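Long-range contacts in ochratoxinase (Aspergillus niger, PDB 4C65), which hydrolyses ochratoxin A to ochratoxin alpha and L-phenylalanine, acting as a zinc-dependent carboxypeptidase that favours aromatic C-terminal residues such as phenylalanine: residues A12-P17 / N397-I402; V60-L65 / I392-N397; A141-T146 / K201-M206; Y164-P169 / C180-V185. One frame throughout, in Å; residues are numbered along the deposited sequence. Where two conformers were deposited one is given.

Interaction 1. Residues A12-P17 / N397-I402; sequences AGLLIP and NPLEDI
Leu14, where strand 7-15 turns a corner, and Ile16, just past its end, face Asn397, Pro398 and Leu399, and the two backbones stay well apart, with Leu14 CA 7.8 Å from Asn397 CA. Side chains alone fill the gap. The flat amide of Asn397 is approached from both faces. Leu14 CD2 sits over one of them, 3.4 Å from Asn397 OD1 and almost as close to CG and ND2. On the other face Leu399 N donates to Asn397 OD1 (3.0 Å), from 56° above the carbonyl plane. This bond makes an Asx turn, which folds the chain at the start of 398-400, in the loop that follows strand 391-394 of the amidohydrolase fold. Asn397 CG lies anti to its backbone N (chi1 -179°), which carries it toward Leu14 CD2, 3.6 Å away. Next along, Ile16 and Pro398 meet tip to tip, Ile16 CD1 lying 3.9 Å from Pro398 CG. The same methyl reaches Leu399 CG at 4.1 Å. Helix 358-365 covers this apolar patch: its Leu359 touches both Ile16 and Leu399, and its Ile362 packs on Pro398 and Leu399.

Interaction 2. Residues V60-L65 / I392-N397; sequences VLMPGL and IALEEN
Val60, Leu61 and Met62 pair antiparallel with Leu394, Ala393 and Ile392, joining strands 60-67 and 391-394 in the large mixed sheet of this two-domain amidohydrolase. Strand 60-67 also pairs with 7-15 and, through Leu65, with 109-114, consistent with a chain running from the small beta domain into the barrel, where the zinc ligands His69 and His71 follow.

The backbone bonds come first. Val60 and Leu394 form a hydrogen-bonded pair, in which Leu394 N gives a 2.8 Å bond to Val60 O and the return bond from Val60 N is weak. Met62 and Ile392 are a second such pair: Met62 N reaches Ile392 O at 3.0 Å, and Ile392 N reaches Met62 O at 2.9 Å. Leu61 and Ala393 are the non-hydrogen-bonded pair between them, with Ala393 CA only 3.2 Å from Val60 O in a CH...O contact.

The apolar contacts fall on two faces. Leu61 CD1 meets Ala393 CB on one. On the other, Met62 and Ile392 lie side by side and point the same way, while the thioether slants across Leu394, with SD 3.9 Å from Leu394 CD1. Phe405 from a loop and Ile362 from helix 358-365 cover Met62 there. Ile392 CG1 stands between its own backbone N and carbonyl carbon (chi1 62°), a crowded position that puts it 3.6 Å from Met62 CG. Farther along strand 60-67, Leu65 crosses Ile392 at about a right angle, and Leu65 CD1 comes 4.1 Å from Ile392 CD1.

Interaction 3. Residues A141-T146 / K201-M206; sequences AALSQT and KVIKVM
Leu143 meets Lys204 and Met206 through flat peptide groups. Lys204 O takes Leu143 N at 2.8 Å, a nearly straight bond tilted 21° from the carbonyl plane, and Leu143 CB and CG also press against this oxygen. Leu143 O takes Met206 N head-on at 2.9 Å, with Met206 CG and Val205 CA close by. The one amide side chain, Gln145, lies beyond this pairing: at its edge NE2 donates in its own plane to Thr146 O, and OE1 accepts from Phe223 N.

These bonds join two neighbouring parallel strands of the twisted TIM barrel, 142-144 and 203-206, with helix 157-164, strand 179-181 and helix 185-198 between them in the chain. Side chains alternate across them. Leu143, Ile203 and Val205 face outward to helices 185-198 and 225-237. Ala142, Lys204 and Met206 take the other side, where the metal site lies. Lys204, an active-site residue, binds both zinc ions. In one of its two conformers NZ is hydrogen-bonded to Leu115 O, and its CG lies 3.8 Å from Ala142 CB.

Met206 curls over the neighbouring strand. Its chi2 of -57° bends SD back, and the terminal CE rests 3.9 Å from Ala142 CB while Met206 CG lies 4.0 Å from Ser144 CB. The Met206 side chain is also about 4 Å from that of His245, a zinc ligand.

At either end a water extends the pairing: one accepts from Gln145 N and donates to Met206 O, the other accepts from Lys204 N and donates to Ala141 O at 2.7 Å.

Interaction 4. Residues Y164-P169 / C180-V185; sequences YGVMNP and CIADGV
Val166 and Cys180 touch closely: Val166 CG1 points at Cys180 SG from 3.5 Å, bringing the loop after helix 157-164 against strand 179-181. That short strand lies parallel to TIM-barrel strand 142-144, and the loop runs along its other edge.

Two torsions bring the pair together. Val166 CG1 is anti to its own carbonyl carbon (chi1 -56°), and Cys180 SG is anti to its backbone N (chi1 -178°). The sulfur also lies 3.9 Å from Tyr164 O, and Ala191 and Gln195 of helix 185-198 cover the cysteine. Val166 CG1 brushes Ala182 CB as well.

Tyr164 meets Ile181 differently. Its CB points toward the strand and lies 4.1 Å from Ile181 CG1, but the ring then leads away from 180-185, and the side chain packs on Pro178. The same tyrosine supplies the one direct hydrogen bond: Ile181 N donates to Tyr164 O at 3.1 Å from well above the carbonyl plane. Beside it, Gly165 CA makes a CH...O contact of 3.5 Å with Ile181 O.

Farther along, Asp183 makes salt bridges to Arg190 and Arg193 of the second subunit, a link between subunits of the octamer. Between loop and strand, a water accepts from Val166 N at 2.7 Å and donates to Ile181 O at the same distance.

In the fold
The four contacts form two clusters on opposite sides of the chain's centre. Interactions 1 and 2, with centres 7 Å apart, share Asn397 and the mixed sheet: Leu14 O and Ile16 N probably bond to Leu61 on strand 60-67. Interactions 3 and 4, 11 Å apart, are joined through neighbouring strands 142-144 and 179-181 and a probable bond between Thr146 and Asp183, and both touch the second subunit. About 34 Å separates the centres of interactions 2 and 3. In sequence the contacts enclose one another in order, interaction 1 outermost and interaction 4 innermost. The outer two join early strands to the late segment 392-402; interaction 3 lies in the barrel at the zinc site, with interaction 4 beside it.

Interaction 1. Residues A12-P17 / N397-I402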
loop_
_atom_site.group_PDB
_atom_site.type_symbol
_atom_site.label_atom_id
_atom_site.label_comp_id
_atom_site.label_asym_id
_atom_site.label_seq_id
_atom_site.Cartn_x
_atom_site.Cartn_y
_atom_site.Cartn_z
ATOM N N ALA A 12 -62.373 14.660 7.960
ATOM C CA ALA A 12 -62.230 13.247 8.279
ATOM C C ALA A 12 -63.380 12.715 9.111
ATOM O O ALA A 12 -63.670 13.257 10.170
ATOM C CB ALA A 12 -60.904 13.001 8.999
ATOM N N GLY A 13 -63.997 11.622 8.657
ATOM C CA GLY A 13 -64.998 10.920 9.450
ATOM C C GLY A 13 -64.447 10.524 10.818
ATOM O O GLY A 13 -65.097 10.695 11.843
ATOM N N LEU A 14 -63.220 10.018 10.817
ATOM C CA LEU A 14 -62.490 9.688 12.034
ATOM C C LEU A 14 -61.055 10.196 11.912
ATOM O O LEU A 14 -60.377 9.926 10.922
ATOM C CB LEU A 14 -62.486 8.172 12.226
ATOM C CG LEU A 14 -61.801 7.633 13.478
ATOM C CD1 LEU A 14 -62.626 7.939 14.718
ATOM C CD2 LEU A 14 -61.573 6.138 13.332
ATOM N N LEU A 15 -60.589 10.910 12.934
ATOM C CA LEU A 15 -59.222 11.416 12.956
ATOM C C LEU A 15 -58.462 10.817 14.129
ATOM O O LEU A 15 -58.842 11.010 15.271
ATOM C CB LEU A 15 -59.201 12.943 13.013
ATOM C CG LEU A 15 -57.823 13.609 12.852
ATOM C CD1 LEU A 15 -57.922 14.909 12.080
ATOM C CD2 LEU A 15 -57.139 13.856 14.189
ATOM N N ILE A 16 -57.402 10.066 13.808
ATOM C CA ILE A 16 -56.560 9.419 14.795
ATOM C C ILE A 16 -55.300 10.271 14.934
ATOM O O ILE A 16 -54.464 10.283 14.034
ATOM C CB ILE A 16 -56.225 7.968 14.370
ATOM C CG1 ILE A 16 -57.523 7.171 14.178
ATOM C CG2 ILE A 16 -55.353 7.292 15.420
ATOM C CD1 ILE A 16 -57.393 5.949 13.306
ATOM N N PRO A 17 -55.189 11.025 16.041
ATOM C CA PRO A 17 -54.113 11.989 16.133
ATOM C C PRO A 17 -52.723 11.380 16.330
ATOM O O PRO A 17 -51.720 12.048 16.077
ATOM C CB PRO A 17 -54.529 12.857 17.322
ATOM C CG PRO A 17 -55.272 11.922 18.197
ATOM C CD PRO A 17 -56.032 11.042 17.241
ATOM N N ASN A 397 -61.378 1.908 8.964
ATOM C CA ASN A 397 -60.940 2.209 10.319
ATOM C C ASN A 397 -59.992 1.128 10.842
ATOM O O ASN A 397 -60.421 0.014 11.119
ATOM C CB ASN A 397 -62.155 2.330 11.234
ATOM C CG ASN A 397 -61.789 2.658 12.655
ATOM O OD1 ASN A 397 -60.628 2.905 12.983
ATOM N ND2 ASN A 397 -62.766 2.607 13.523
ATOM N N PRO A 398 -58.696 1.464 10.969
ATOM C CA PRO A 398 -57.724 0.484 11.398
ATOM C C PRO A 398 -57.916 0.028 12.847
ATOM O O PRO A 398 -57.421 -1.026 13.212
ATOM C CB PRO A 398 -56.399 1.213 11.207
ATOM C CG PRO A 398 -56.736 2.647 11.400
ATOM C CD PRO A 398 -58.101 2.809 10.815
ATOM N N LEU A 399 -58.644 0.801 13.651
ATOM C CA LEU A 399 -58.899 0.447 15.044
ATOM C C LEU A 399 -59.844 -0.739 15.152
ATOM O O LEU A 399 -59.844 -1.416 16.173
ATOM C CB LEU A 399 -59.480 1.639 15.805
ATOM C CG LEU A 399 -58.663 2.923 15.758
ATOM C CD1 LEU A 399 -59.398 4.030 16.479
ATOM C CD2 LEU A 399 -57.290 2.712 16.364
ATOM N N GLU A 400 -60.630 -0.975 14.096
ATOM C CA GLU A 400 -61.519 -2.160 14.000
ATOM C C GLU A 400 -60.747 -3.337 13.481
ATOM O O GLU A 400 -61.141 -4.457 13.728
ATOM C CB GLU A 400 -62.658 -2.025 12.947
ATOM C CG GLU A 400 -64.075 -2.333 13.381
ATOM C CD GLU A 400 -64.784 -1.050 13.648
ATOM O OE1 GLU A 400 -64.988 -0.308 12.657
ATOM O OE2 GLU A 400 -65.092 -0.756 14.813
ATOM N N ASP A 401 -59.696 -3.093 12.697
ATOM C CA ASP A 401 -58.874 -4.165 12.128
ATOM C C ASP A 401 -57.501 -3.625 11.762
ATOM O O ASP A 401 -57.332 -2.927 10.752
ATOM C CB ASP A 401 -59.564 -4.774 10.899
ATOM C CG ASP A 401 -58.805 -5.965 10.309
ATOM O OD1 ASP A 401 -57.879 -6.517 10.950
ATOM O OD2 ASP A 401 -59.157 -6.359 9.175
ATOM N N ILE A 402 -56.506 -3.992 12.562
ATOM C CA ILE A 402 -55.144 -3.513 12.355
ATOM C C ILE A 402 -54.508 -4.009 11.040
ATOM O O ILE A 402 -53.569 -3.405 10.541
ATOM C CB ILE A 402 -54.253 -3.853 13.568
ATOM C CG1 ILE A 402 -53.047 -2.916 13.642
ATOM C CG2 ILE A 402 -53.832 -5.316 13.570
ATOM C CD1 ILE A 402 -53.384 -1.536 14.182
#

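Interaction 2. Residues V60-L65 / I392-N397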
loop_
_atom_site.group_PDB
_atom_site.type_symbol
_atom_site.label_atom_id
_atom_site.label_comp_id
_atom_site.label_asym_id
_atom_site.label_seq_id
_atom_site.Cartn_x
_atom_site.Cartn_y
_atom_site.Cartn_z
ATOM N N VAL A 60 -61.001 8.197 7.125
ATOM C CA VAL A 60 -60.047 8.109 8.230
ATOM C C VAL A 60 -58.774 8.877 7.923
ATOM O O VAL A 60 -58.194 8.712 6.853
ATOM C CB VAL A 60 -59.679 6.636 8.545
ATOM C CG1 VAL A 60 -58.654 6.557 9.665
ATOM C CG2 VAL A 60 -60.931 5.858 8.925
ATOM N N LEU A 61 -58.323 9.660 8.897
ATOM C CA LEU A 61 -57.082 10.397 8.780
ATOM C C LEU A 61 -56.184 10.119 9.987
ATOM O O LEU A 61 -56.675 10.009 11.124
ATOM C CB LEU A 61 -57.367 11.887 8.693
ATOM C CG LEU A 61 -56.285 12.759 8.082
ATOM C CD1 LEU A 61 -56.198 12.575 6.572
ATOM C CD2 LEU A 61 -56.546 14.226 8.420
ATOM N N MET A 62 -54.882 10.016 9.740
ATOM C CA MET A 62 -53.909 9.736 10.793
ATOM C C MET A 62 -52.528 10.218 10.387
ATOM O O MET A 62 -52.317 10.616 9.224
ATOM C CB MET A 62 -53.890 8.235 11.095
ATOM C CG MET A 62 -53.490 7.332 9.934
ATOM S SD MET A 62 -53.310 5.602 10.441
ATOM C CE MET A 62 -51.716 5.668 11.271
ATOM N N PRO A 63 -51.575 10.194 11.319
ATOM C CA PRO A 63 -50.208 10.536 10.922
ATOM C C PRO A 63 -49.608 9.527 9.980
ATOM O O PRO A 63 -49.962 8.346 10.013
ATOM C CB PRO A 63 -49.421 10.514 12.248
ATOM C CG PRO A 63 -50.441 10.482 13.327
ATOM C CD PRO A 63 -51.641 9.816 12.732
ATOM N N GLY A 64 -48.705 9.990 9.128
ATOM C CA GLY A 64 -47.895 9.073 8.317
ATOM C C GLY A 64 -47.122 8.092 9.208
ATOM O O GLY A 64 -46.695 8.451 10.306
ATOM N N LEU A 65 -46.972 6.861 8.733
ATOM C CA LEU A 65 -46.393 5.794 9.533
ATOM C C LEU A 65 -44.868 5.815 9.502
ATOM O O LEU A 65 -44.264 6.175 8.496
ATOM C CB LEU A 65 -46.894 4.452 9.032
ATOM C CG LEU A 65 -48.372 4.166 9.254
ATOM C CD1 LEU A 65 -48.833 3.069 8.313
ATOM C CD2 LEU A 65 -48.590 3.778 10.718
ATOM N N ILE A 392 -51.704 10.640 6.389
ATOM C CA ILE A 392 -52.274 9.672 5.460
ATOM C C ILE A 392 -53.771 9.479 5.687
ATOM O O ILE A 392 -54.270 9.615 6.813
ATOM C CB ILE A 392 -51.535 8.318 5.503
ATOM C CG1 ILE A 392 -51.634 7.651 6.883
ATOM C CG2 ILE A 392 -50.084 8.512 5.110
ATOM C CD1 ILE A 392 -51.154 6.208 6.917
ATOM N N ALA A 393 -54.464 9.160 4.604
ATOM C CA ALA A 393 -55.883 8.872 4.666
ATOM C C ALA A 393 -56.122 7.422 4.342
ATOM O O ALA A 393 -55.465 6.853 3.469
ATOM C CB ALA A 393 -56.663 9.756 3.712
ATOM N N LEU A 394 -57.093 6.848 5.035
ATOM C CA LEU A 394 -57.478 5.463 4.833
ATOM C C LEU A 394 -58.938 5.340 4.497
ATOM O O LEU A 394 -59.754 6.187 4.883
ATOM C CB LEU A 394 -57.207 4.659 6.105
ATOM C CG LEU A 394 -55.792 4.139 6.313
ATOM C CD1 LEU A 394 -54.951 5.184 6.968
ATOM C CD2 LEU A 394 -55.760 2.878 7.153
ATOM N N GLU A 395 -59.268 4.273 3.783
ATOM C CA GLU A 395 -60.644 3.976 3.422
ATOM C C GLU A 395 -61.398 3.317 4.575
ATOM O O GLU A 395 -62.594 3.481 4.673
ATOM C CB GLU A 395 -60.664 3.058 2.220
ATOM C CG GLU A 395 -61.769 3.297 1.192
ATOM C CD GLU A 395 -61.506 2.566 -0.147
ATOM O OE1 GLU A 395 -60.348 2.107 -0.367
ATOM O OE2 GLU A 395 -62.454 2.427 -0.984
ATOM N N GLU A 396 -60.701 2.582 5.442
ATOM C CA GLU A 396 -61.344 1.887 6.570
ATOM C C GLU A 396 -60.655 2.175 7.886
ATOM O O GLU A 396 -59.521 2.622 7.927
ATOM C CB GLU A 396 -61.402 0.373 6.366
ATOM C CG GLU A 396 -62.561 -0.058 5.428
ATOM C CD GLU A 396 -62.172 -0.659 4.093
ATOM O OE1 GLU A 396 -60.991 -1.051 3.893
ATOM O OE2 GLU A 396 -63.108 -0.792 3.252
ATOM N N ASN A 397 -61.378 1.908 8.964
ATOM C CA ASN A 397 -60.940 2.209 10.319
ATOM C C ASN A 397 -59.992 1.128 10.842
ATOM O O ASN A 397 -60.421 0.014 11.119
ATOM C CB ASN A 397 -62.155 2.330 11.234
ATOM C CG ASN A 397 -61.789 2.658 12.655
ATOM O OD1 ASN A 397 -60.628 2.905 12.983
ATOM N ND2 ASN A 397 -62.766 2.607 13.523
#

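Interaction 3. Residues A141-T146 / K201-M206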
loop_
_atom_site.group_PDB
_atom_site.type_symbol
_atom_site.label_atom_id
_atom_site.label_comp_id
_atom_site.label_asym_id
_atom_site.label_seq_id
_atom_site.Cartn_x
_atom_site.Cartn_y
_atom_site.Cartn_z
ATOM N N ALA A 141 -23.395 3.235 8.137
ATOM C CA ALA A 141 -23.007 1.859 8.434
ATOM C C ALA A 141 -23.346 1.476 9.869
ATOM O O ALA A 141 -23.255 2.304 10.771
ATOM C CB ALA A 141 -21.535 1.690 8.222
ATOM N N ALA A 142 -23.811 0.243 10.066
ATOM C CA ALA A 142 -23.895 -0.331 11.408
ATOM C C ALA A 142 -22.461 -0.518 11.866
ATOM O O ALA A 142 -21.617 -0.960 11.070
ATOM C CB ALA A 142 -24.619 -1.669 11.383
ATOM N N LEU A 143 -22.181 -0.158 13.116
ATOM C CA LEU A 143 -20.863 -0.352 13.665
ATOM C C LEU A 143 -20.748 -1.704 14.371
ATOM O O LEU A 143 -21.596 -2.070 15.165
ATOM C CB LEU A 143 -20.512 0.753 14.647
ATOM C CG LEU A 143 -20.661 2.215 14.248
ATOM C CD1 LEU A 143 -19.898 3.086 15.233
ATOM C CD2 LEU A 143 -20.166 2.489 12.846
ATOM N N SER A 144 -19.662 -2.420 14.096
ATOM C CA SER A 144 -19.412 -3.723 14.662
ATOM C C SER A 144 -17.948 -3.902 14.986
ATOM O O SER A 144 -17.075 -3.319 14.351
ATOM C CB SER A 144 -19.834 -4.789 13.678
ATOM O OG SER A 144 -19.631 -6.091 14.180
ATOM N N GLN A 145 -17.669 -4.690 16.008
ATOM C CA GLN A 145 -16.314 -5.148 16.255
ATOM C C GLN A 145 -15.966 -6.220 15.221
ATOM O O GLN A 145 -16.852 -6.822 14.636
ATOM C CB GLN A 145 -16.181 -5.713 17.677
ATOM C CG GLN A 145 -17.153 -6.840 17.988
ATOM C CD GLN A 145 -16.712 -7.657 19.147
ATOM O OE1 GLN A 145 -17.042 -7.361 20.296
ATOM N NE2 GLN A 145 -15.955 -8.702 18.872
ATOM N N THR A 146 -14.670 -6.452 15.038
ATOM C CA THR A 146 -14.201 -7.647 14.371
ATOM C C THR A 146 -14.800 -8.851 15.079
ATOM O O THR A 146 -14.863 -8.903 16.307
ATOM C CB THR A 146 -12.665 -7.725 14.398
ATOM O OG1 THR A 146 -12.134 -6.701 13.565
ATOM C CG2 THR A 146 -12.165 -9.067 13.894
ATOM N N LYS A 201 -28.233 10.449 10.788
ATOM C CA LYS A 201 -29.047 11.104 11.798
ATOM C C LYS A 201 -29.285 10.185 13.000
ATOM O O LYS A 201 -29.972 10.556 13.942
ATOM C CB LYS A 201 -30.354 11.570 11.181
ATOM C CG LYS A 201 -30.192 12.912 10.494
ATOM C CD LYS A 201 -31.393 13.250 9.647
ATOM C CE LYS A 201 -31.113 14.477 8.741
ATOM N NZ LYS A 201 -32.312 15.331 8.578
ATOM N N VAL A 202 -28.708 9.002 12.964
ATOM C CA VAL A 202 -28.671 8.148 14.114
ATOM C C VAL A 202 -27.382 7.339 14.044
ATOM O O VAL A 202 -26.762 7.252 12.979
ATOM C CB VAL A 202 -29.930 7.258 14.182
ATOM C CG1 VAL A 202 -29.968 6.236 13.055
ATOM C CG2 VAL A 202 -30.018 6.552 15.542
ATOM N N ILE A 203 -26.965 6.754 15.170
ATOM C CA ILE A 203 -25.855 5.793 15.155
ATOM C C ILE A 203 -26.338 4.421 15.589
ATOM O O ILE A 203 -27.070 4.286 16.569
ATOM C CB ILE A 203 -24.659 6.260 16.023
ATOM C CG1 ILE A 203 -24.102 7.584 15.516
ATOM C CG2 ILE A 203 -23.528 5.215 16.011
ATOM C CD1 ILE A 203 -23.534 7.536 14.108
ATOM N N LYS A 204 -25.910 3.395 14.866
ATOM C CA LYS A 204 -26.269 2.001 15.190
ATOM C C LYS A 204 -25.037 1.182 15.539
ATOM O O LYS A 204 -24.085 1.145 14.776
ATOM C CB LYS A 204 -27.010 1.371 13.998
ATOM C CG LYS A 204 -27.026 -0.143 13.916
ATOM C CD LYS A 204 -28.157 -0.804 14.661
ATOM C CE LYS A 204 -28.079 -2.259 14.096
ATOM N NZ LYS A 204 -28.259 -2.564 12.604
ATOM N N VAL A 205 -25.102 0.461 16.668
ATOM C CA VAL A 205 -24.041 -0.485 17.068
ATOM C C VAL A 205 -24.580 -1.903 17.199
ATOM O O VAL A 205 -25.769 -2.101 17.459
ATOM C CB VAL A 205 -23.392 -0.149 18.420
ATOM C CG1 VAL A 205 -22.732 1.193 18.341
ATOM C CG2 VAL A 205 -24.399 -0.151 19.556
ATOM N N MET A 206 -23.686 -2.877 16.993
ATOM C CA MET A 206 -23.965 -4.262 17.291
ATOM C C MET A 206 -23.418 -4.459 18.698
ATOM O O MET A 206 -22.222 -4.382 18.929
ATOM C CB MET A 206 -23.274 -5.170 16.291
ATOM C CG MET A 206 -23.640 -4.900 14.834
ATOM S SD MET A 206 -25.409 -5.001 14.483
ATOM C CE MET A 206 -25.373 -5.232 12.690
HETATM O O HOH W 1 -24.064 4.023 12.719
HETATM O O HOH W 2 -20.069 -5.460 17.396
#

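Interaction 4. Residues Y164-P169 / C180-V185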
loop_
_atom_site.group_PDB
_atom_site.type_symbol
_atom_site.label_atom_id
_atom_site.label_comp_id
_atom_site.label_asym_id
_atom_site.label_seq_id
_atom_site.Cartn_x
_atom_site.Cartn_y
_atom_site.Cartn_z
ATOM N N TYR A 164 -14.414 -2.423 5.010
ATOM C CA TYR A 164 -15.228 -1.712 5.993
ATOM C C TYR A 164 -14.504 -1.151 7.184
ATOM O O TYR A 164 -15.124 -0.532 8.031
ATOM C CB TYR A 164 -16.332 -2.637 6.477
ATOM C CG TYR A 164 -17.245 -3.117 5.383
ATOM C CD1 TYR A 164 -17.706 -2.259 4.415
ATOM C CD2 TYR A 164 -17.678 -4.432 5.336
ATOM C CE1 TYR A 164 -18.578 -2.695 3.421
ATOM C CE2 TYR A 164 -18.534 -4.891 4.334
ATOM C CZ TYR A 164 -18.992 -4.014 3.388
ATOM O OH TYR A 164 -19.835 -4.428 2.388
ATOM N N GLY A 165 -13.202 -1.381 7.276
ATOM C CA GLY A 165 -12.411 -0.901 8.400
ATOM C C GLY A 165 -12.227 0.593 8.306
ATOM O O GLY A 165 -12.508 1.192 7.266
ATOM N N VAL A 166 -11.714 1.181 9.375
ATOM C CA VAL A 166 -11.528 2.629 9.458
ATOM C C VAL A 166 -10.054 3.017 9.388
ATOM O O VAL A 166 -9.704 4.173 9.635
ATOM C CB VAL A 166 -12.177 3.235 10.730
ATOM C CG1 VAL A 166 -13.654 2.876 10.795
ATOM C CG2 VAL A 166 -11.451 2.798 12.012
ATOM N N MET A 167 -9.201 2.043 9.089
ATOM C CA MET A 167 -7.795 2.302 8.762
ATOM C C MET A 167 -7.650 2.285 7.228
ATOM O O MET A 167 -8.582 1.870 6.506
ATOM C CB MET A 167 -6.894 1.209 9.368
ATOM C CG MET A 167 -6.991 -0.163 8.657
ATOM S SD MET A 167 -8.552 -1.085 8.922
ATOM C CE MET A 167 -8.320 -1.602 10.622
ATOM N N ASN A 168 -6.482 2.693 6.746
ATOM C CA ASN A 168 -6.145 2.602 5.320
ATOM C C ASN A 168 -7.109 3.288 4.375
ATOM O O ASN A 168 -7.699 2.650 3.525
ATOM C CB ASN A 168 -5.971 1.149 4.893
ATOM C CG ASN A 168 -4.828 0.482 5.638
ATOM O OD1 ASN A 168 -4.411 0.931 6.720
ATOM N ND2 ASN A 168 -4.319 -0.612 5.074
ATOM N N PRO A 169 -7.258 4.594 4.529
ATOM C CA PRO A 169 -8.007 5.321 3.553
ATOM C C PRO A 169 -7.477 5.087 2.132
ATOM O O PRO A 169 -6.272 4.941 1.915
ATOM C CB PRO A 169 -7.839 6.783 4.004
ATOM C CG PRO A 169 -6.633 6.802 4.847
ATOM C CD PRO A 169 -6.652 5.476 5.531
ATOM N N CYS A 180 -19.466 -1.028 9.164
ATOM C CA CYS A 180 -18.224 -0.439 9.566
ATOM C C CYS A 180 -17.647 -1.265 10.699
ATOM O O CYS A 180 -18.265 -1.395 11.751
ATOM C CB CYS A 180 -18.449 1.003 9.985
ATOM S SG CYS A 180 -16.935 1.850 10.469
ATOM N N ILE A 181 -16.440 -1.801 10.495
ATOM C CA ILE A 181 -15.727 -2.557 11.512
ATOM C C ILE A 181 -14.690 -1.675 12.191
ATOM O O ILE A 181 -13.842 -1.047 11.538
ATOM C CB ILE A 181 -14.996 -3.773 10.903
ATOM C CG1 ILE A 181 -15.903 -4.626 10.018
ATOM C CG2 ILE A 181 -14.245 -4.504 11.986
ATOM C CD1 ILE A 181 -16.777 -5.608 10.664
ATOM N N ALA A 182 -14.741 -1.637 13.514
ATOM C CA ALA A 182 -13.808 -0.828 14.277
ATOM C C ALA A 182 -13.494 -1.529 15.590
ATOM O O ALA A 182 -14.396 -2.051 16.244
ATOM C CB ALA A 182 -14.383 0.572 14.533
ATOM N N ASP A 183 -12.228 -1.492 15.988
ATOM C CA ASP A 183 -11.797 -2.129 17.206
ATOM C C ASP A 183 -10.972 -1.166 18.052
ATOM O O ASP A 183 -9.918 -0.690 17.623
ATOM C CB ASP A 183 -10.962 -3.360 16.892
ATOM C CG ASP A 183 -11.743 -4.422 16.149
ATOM O OD1 ASP A 183 -12.724 -4.958 16.701
ATOM O OD2 ASP A 183 -11.399 -4.689 14.978
ATOM N N GLY A 184 -11.442 -0.914 19.270
ATOM C CA GLY A 184 -10.751 -0.020 20.181
ATOM C C GLY A 184 -11.304 1.392 20.157
ATOM O O GLY A 184 -11.933 1.812 19.194
ATOM N N VAL A 185 -11.090 2.106 21.255
ATOM C CA VAL A 185 -11.562 3.459 21.431
ATOM C C VAL A 185 -11.160 4.381 20.276
ATOM O O VAL A 185 -11.950 5.218 19.864
ATOM C CB VAL A 185 -11.050 4.017 22.777
ATOM C CG1 VAL A 185 -11.065 5.536 22.804
ATOM C CG2 VAL A 185 -11.886 3.448 23.922
HETATM O O HOH W 3 -11.143 -0.591 11.331
#